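Local atomic coordinates of glycine betaine/carnitine/choline ABC transporter (Staphylococcus aureus subsp. aureus Mu50, PDB entry 3O66), a protein that probably binds glycine betaine, carnitine or choline as the substrate-binding component of an ABC importer and passes it to the membrane transporter. Residues D62-S66 with V225-L230; Q104-D108 with K238-N242. One frame throughout, in Å; residues are numbered along the deposited sequence.

Contact 1: D62-S66 with V225-L230; sequences DANIS and VATNEL
A loop that turns into a strand, paired with a strand that turns into a helix, illustrates how a strand of an antiparallel pair can run straight into a capped helix. Residues 62-66 enter by a loop; Ala63 is extended (phi/psi -156/167), and Asn64 (-130/1) bends the chain just before the strand. The Asn64 carbonyl opens the ladder: Thr227 N donates to Asn64 O at 3.0 Å, and Ala226 CA lies 3.3 Å from the same oxygen in a CA-H...O contact. The Asn64 side chain (chi1 45°, p) lies against Leu230, with CG 3.8 Å from Leu230 CD2, while OD1 accepts from Lys12 N and ND2 donates to Asp10 O. Ile65 faces Ala226 as a non-hydrogen-bonded pair, CA-CA 4.3 Å; its side chain (m, t) puts CG1 4.1 Å from Ala226 CB and 3.6 Å from Leu230 CD2. Ser66 and Val225 form the hydrogen-bonded pair, CA-CA 5.1 Å, through Ser66 N to Val225 O (2.8 Å) and Val225 N to Ser66 O (3.2 Å). Back beside Asn64, Thr227 (chi1 65°, p) is the N-cap of helix 228-233, its OG1 accepting from Leu230 N at 3.3 Å. Ser66 and Val225 point to the face covered by helix 51-60, where both touch Leu58, Ile65 and Ala226 to the other; strands 12-16 and 104-106 flank the pair in the 2-1-3-5-4 mixed sheet of one substrate-binding-protein lobe.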
# COMPACT_ATOMS: atom_id res chain seq x y z
N ASP A 62 -5.60 -2.07 -22.35
CA ASP A 62 -6.66 -1.15 -21.89
C ASP A 62 -6.13 0.04 -21.10
O ASP A 62 -6.83 1.06 -20.92
CB ASP A 62 -7.66 -1.91 -21.04
CG ASP A 62 -8.36 -3.03 -21.80
OD1 ASP A 62 -8.52 -2.94 -23.05
OD2 ASP A 62 -8.74 -4.00 -21.13
N ALA A 63 -4.91 -0.12 -20.59
CA ALA A 63 -4.18 0.95 -19.91
C ALA A 63 -2.72 0.64 -20.00
O ALA A 63 -2.33 -0.50 -20.34
CB ALA A 63 -4.60 1.07 -18.42
N ASN A 64 -1.88 1.63 -19.69
CA ASN A 64 -0.45 1.39 -19.76
C ASN A 64 0.35 1.78 -18.54
O ASN A 64 1.58 1.62 -18.56
CB ASN A 64 0.16 1.99 -21.04
CG ASN A 64 -0.34 3.41 -21.32
OD1 ASN A 64 -0.91 4.07 -20.45
ND2 ASN A 64 -0.15 3.86 -22.56
N ILE A 65 -0.33 2.30 -17.50
CA ILE A 65 0.29 2.59 -16.19
C ILE A 65 -0.69 2.08 -15.12
O ILE A 65 -1.88 2.19 -15.30
CB ILE A 65 0.53 4.11 -15.97
CG1 ILE A 65 1.59 4.65 -16.94
CG2 ILE A 65 0.90 4.41 -14.50
CD1 ILE A 65 1.75 6.19 -16.87
N SER A 66 -0.17 1.44 -14.07
CA SER A 66 -0.92 1.24 -12.82
C SER A 66 -0.39 2.24 -11.79
O SER A 66 0.82 2.27 -11.54
CB SER A 66 -0.75 -0.18 -12.30
OG SER A 66 -1.41 -1.13 -13.14
N VAL A 225 3.61 0.84 -11.86
CA VAL A 225 3.98 -0.05 -13.00
C VAL A 225 3.64 0.68 -14.30
O VAL A 225 2.63 1.36 -14.39
CB VAL A 225 3.24 -1.40 -12.90
CG1 VAL A 225 3.52 -2.32 -14.18
CG2 VAL A 225 3.62 -2.11 -11.60
N ALA A 226 4.51 0.54 -15.30
CA ALA A 226 4.24 1.07 -16.62
C ALA A 226 4.67 -0.02 -17.62
O ALA A 226 5.62 -0.77 -17.37
CB ALA A 226 5.01 2.36 -16.87
N THR A 227 3.96 -0.12 -18.74
CA THR A 227 4.43 -1.03 -19.82
C THR A 227 5.68 -0.45 -20.45
O THR A 227 5.85 0.80 -20.55
CB THR A 227 3.38 -1.25 -20.90
OG1 THR A 227 3.13 -0.00 -21.57
CG2 THR A 227 2.10 -1.81 -20.29
N ASN A 228 6.58 -1.32 -20.87
CA ASN A 228 7.78 -0.85 -21.54
C ASN A 228 7.50 -0.33 -22.96
O ASN A 228 8.24 0.52 -23.49
CB ASN A 228 8.91 -1.91 -21.47
CG ASN A 228 9.41 -2.08 -20.04
OD1 ASN A 228 9.29 -1.16 -19.23
ND2 ASN A 228 9.94 -3.25 -19.72
N GLU A 229 6.39 -0.78 -23.56
CA GLU A 229 5.92 -0.21 -24.83
C GLU A 229 5.72 1.31 -24.65
O GLU A 229 6.19 2.09 -25.48
CB GLU A 229 4.63 -0.88 -25.32
CG GLU A 229 4.09 -0.28 -26.64
CD GLU A 229 2.75 -0.88 -27.10
OE1 GLU A 229 2.03 -1.49 -26.28
OE2 GLU A 229 2.41 -0.73 -28.31
N LEU A 230 5.06 1.72 -23.57
CA LEU A 230 4.84 3.15 -23.30
C LEU A 230 6.16 3.87 -23.02
O LEU A 230 6.41 4.99 -23.54
CB LEU A 230 3.87 3.35 -22.11
CG LEU A 230 3.79 4.80 -21.59
CD1 LEU A 230 3.17 5.73 -22.64
CD2 LEU A 230 3.01 4.85 -20.29

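Contact 2: Q104-D108 with K238-N242; sequences QTFFD and KTTIN
Phe107 lays one face of its ring over Ile241, whose CG2 sits 3.5 Å from the Phe107 ring centroid and only 4° off the normal, a well-centred CH-pi contact. The aromatic belongs to residues 104-108, which run extended throughout (Phe107 phi/psi -69/160), and its chi1 of -75° (m) with chi2 of -100° turns the ring to the helix. Positions i, i+3 and i+4 of a helical turn fall on one side, so Lys238, Ile241 and Asn242 all reach Phe107; Asn242 N bonds to Lys238 O at 3.0 Å. Asn242 meets the ring edge, ND2 3.4 Å from Phe107 CD1, and a water accepts from both Asn242 ND2 and Asp108 N at 2.8 Å; ND2 also bonds to Thr245. Lys238, extended through chi3 before chi4 turns to 59° (p), passes CG 4.0 Å from Phe107 CE1. The arrangement exemplifies a helix packed through one aromatic residue beside strand 104-106, the edge of the lobe's mixed sheet, with one water bridging the segments beside the ring. Thr105 and Phe107 pair by backbone with strand 222-227, Phe106 turns its side chain to helix 87-102, and Ile241 continues onto Ala224 of strand 222-227 and Leu28 of helix 19-35.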
# COMPACT_ATOMS: atom_id res chain seq x y z
N GLN A 104 7.19 -5.14 -18.63
CA GLN A 104 6.75 -4.00 -17.82
C GLN A 104 7.81 -3.65 -16.79
O GLN A 104 8.56 -4.52 -16.31
CB GLN A 104 5.44 -4.28 -17.10
CG GLN A 104 4.23 -4.46 -18.04
CD GLN A 104 2.98 -4.98 -17.31
OE1 GLN A 104 2.93 -5.00 -16.08
NE2 GLN A 104 1.98 -5.41 -18.09
N THR A 105 7.83 -2.37 -16.42
CA THR A 105 8.71 -1.89 -15.38
C THR A 105 7.90 -1.76 -14.10
O THR A 105 6.94 -0.94 -14.02
CB THR A 105 9.35 -0.57 -15.79
OG1 THR A 105 10.25 -0.80 -16.89
CG2 THR A 105 10.12 0.08 -14.61
N PHE A 106 8.27 -2.55 -13.11
CA PHE A 106 7.71 -2.40 -11.76
C PHE A 106 8.71 -1.48 -11.05
O PHE A 106 9.82 -1.90 -10.77
CB PHE A 106 7.57 -3.79 -11.08
CG PHE A 106 6.69 -3.82 -9.85
CD1 PHE A 106 5.46 -4.49 -9.88
CD2 PHE A 106 7.11 -3.21 -8.66
CE1 PHE A 106 4.64 -4.53 -8.75
CE2 PHE A 106 6.31 -3.27 -7.51
CZ PHE A 106 5.06 -3.94 -7.56
N PHE A 107 8.32 -0.22 -10.79
CA PHE A 107 9.28 0.80 -10.30
C PHE A 107 9.74 0.51 -8.89
O PHE A 107 9.12 -0.29 -8.16
CB PHE A 107 8.69 2.21 -10.39
CG PHE A 107 8.66 2.76 -11.79
CD1 PHE A 107 9.64 3.65 -12.23
CD2 PHE A 107 7.67 2.34 -12.69
CE1 PHE A 107 9.63 4.15 -13.53
CE2 PHE A 107 7.65 2.82 -14.01
CZ PHE A 107 8.62 3.72 -14.42
N ASP A 108 10.88 1.10 -8.53
CA ASP A 108 11.28 1.16 -7.12
C ASP A 108 10.12 1.78 -6.32
O ASP A 108 9.35 2.55 -6.85
CB ASP A 108 12.54 1.99 -6.93
CG ASP A 108 13.81 1.26 -7.40
OD1 ASP A 108 13.77 0.05 -7.71
OD2 ASP A 108 14.86 1.92 -7.46
N LYS A 238 9.64 7.72 -17.85
CA LYS A 238 10.34 6.93 -16.84
C LYS A 238 11.01 7.86 -15.82
O LYS A 238 10.98 7.60 -14.62
CB LYS A 238 11.38 6.04 -17.51
CG LYS A 238 12.10 5.08 -16.58
CD LYS A 238 12.96 4.13 -17.46
CE LYS A 238 14.03 3.41 -16.69
NZ LYS A 238 13.43 2.61 -15.60
N THR A 239 11.57 8.95 -16.32
CA THR A 239 12.15 9.99 -15.46
C THR A 239 11.07 10.64 -14.60
O THR A 239 11.26 10.84 -13.39
CB THR A 239 12.83 11.07 -16.30
OG1 THR A 239 13.89 10.46 -17.05
CG2 THR A 239 13.40 12.16 -15.44
N THR A 240 9.94 10.97 -15.23
CA THR A 240 8.77 11.51 -14.50
C THR A 240 8.31 10.60 -13.36
O THR A 240 8.24 11.01 -12.19
CB THR A 240 7.63 11.85 -15.48
OG1 THR A 240 8.06 12.92 -16.34
CG2 THR A 240 6.41 12.30 -14.72
N ILE A 241 7.99 9.34 -13.69
CA ILE A 241 7.52 8.41 -12.67
C ILE A 241 8.56 8.25 -11.54
O ILE A 241 8.20 8.29 -10.37
CB ILE A 241 7.11 7.07 -13.29
CG1 ILE A 241 5.92 7.27 -14.26
CG2 ILE A 241 6.80 6.01 -12.18
CD1 ILE A 241 5.74 6.15 -15.33
N ASN A 242 9.83 8.11 -11.90
CA ASN A 242 10.90 8.00 -10.90
C ASN A 242 11.03 9.20 -9.97
O ASN A 242 11.65 9.09 -8.93
CB ASN A 242 12.24 7.68 -11.55
CG ASN A 242 12.45 6.17 -11.75
OD1 ASN A 242 12.92 5.74 -12.81
ND2 ASN A 242 12.11 5.37 -10.73
O HOH W 1 12.54 2.66 -10.22

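Contacts 1 and 2 are adjoining parts of one lobe of a periplasmic-binding-protein fold, their segments alternating along the chain and their centres about 10 Å apart. Strand 222-227 is their common element: it lies between strands 65-70 and 104-106, so contact 1 forms along one of its edges while residues 104-108 of contact 2 line the other. Thr105 N lies 2.9 Å from Ala226 O, and Thr105 OG1 2.6 Å from Asn228 OD1, both probable hydrogen bonds; Val225 CG2 packs 3.5 Å from Phe106 CD1. Helices 228-233 and 236-242 then follow in succession, carrying the chain from residues 225-230 to 238-242. In such two-lobed proteins the substrate is generally bound in the cleft between the lobes.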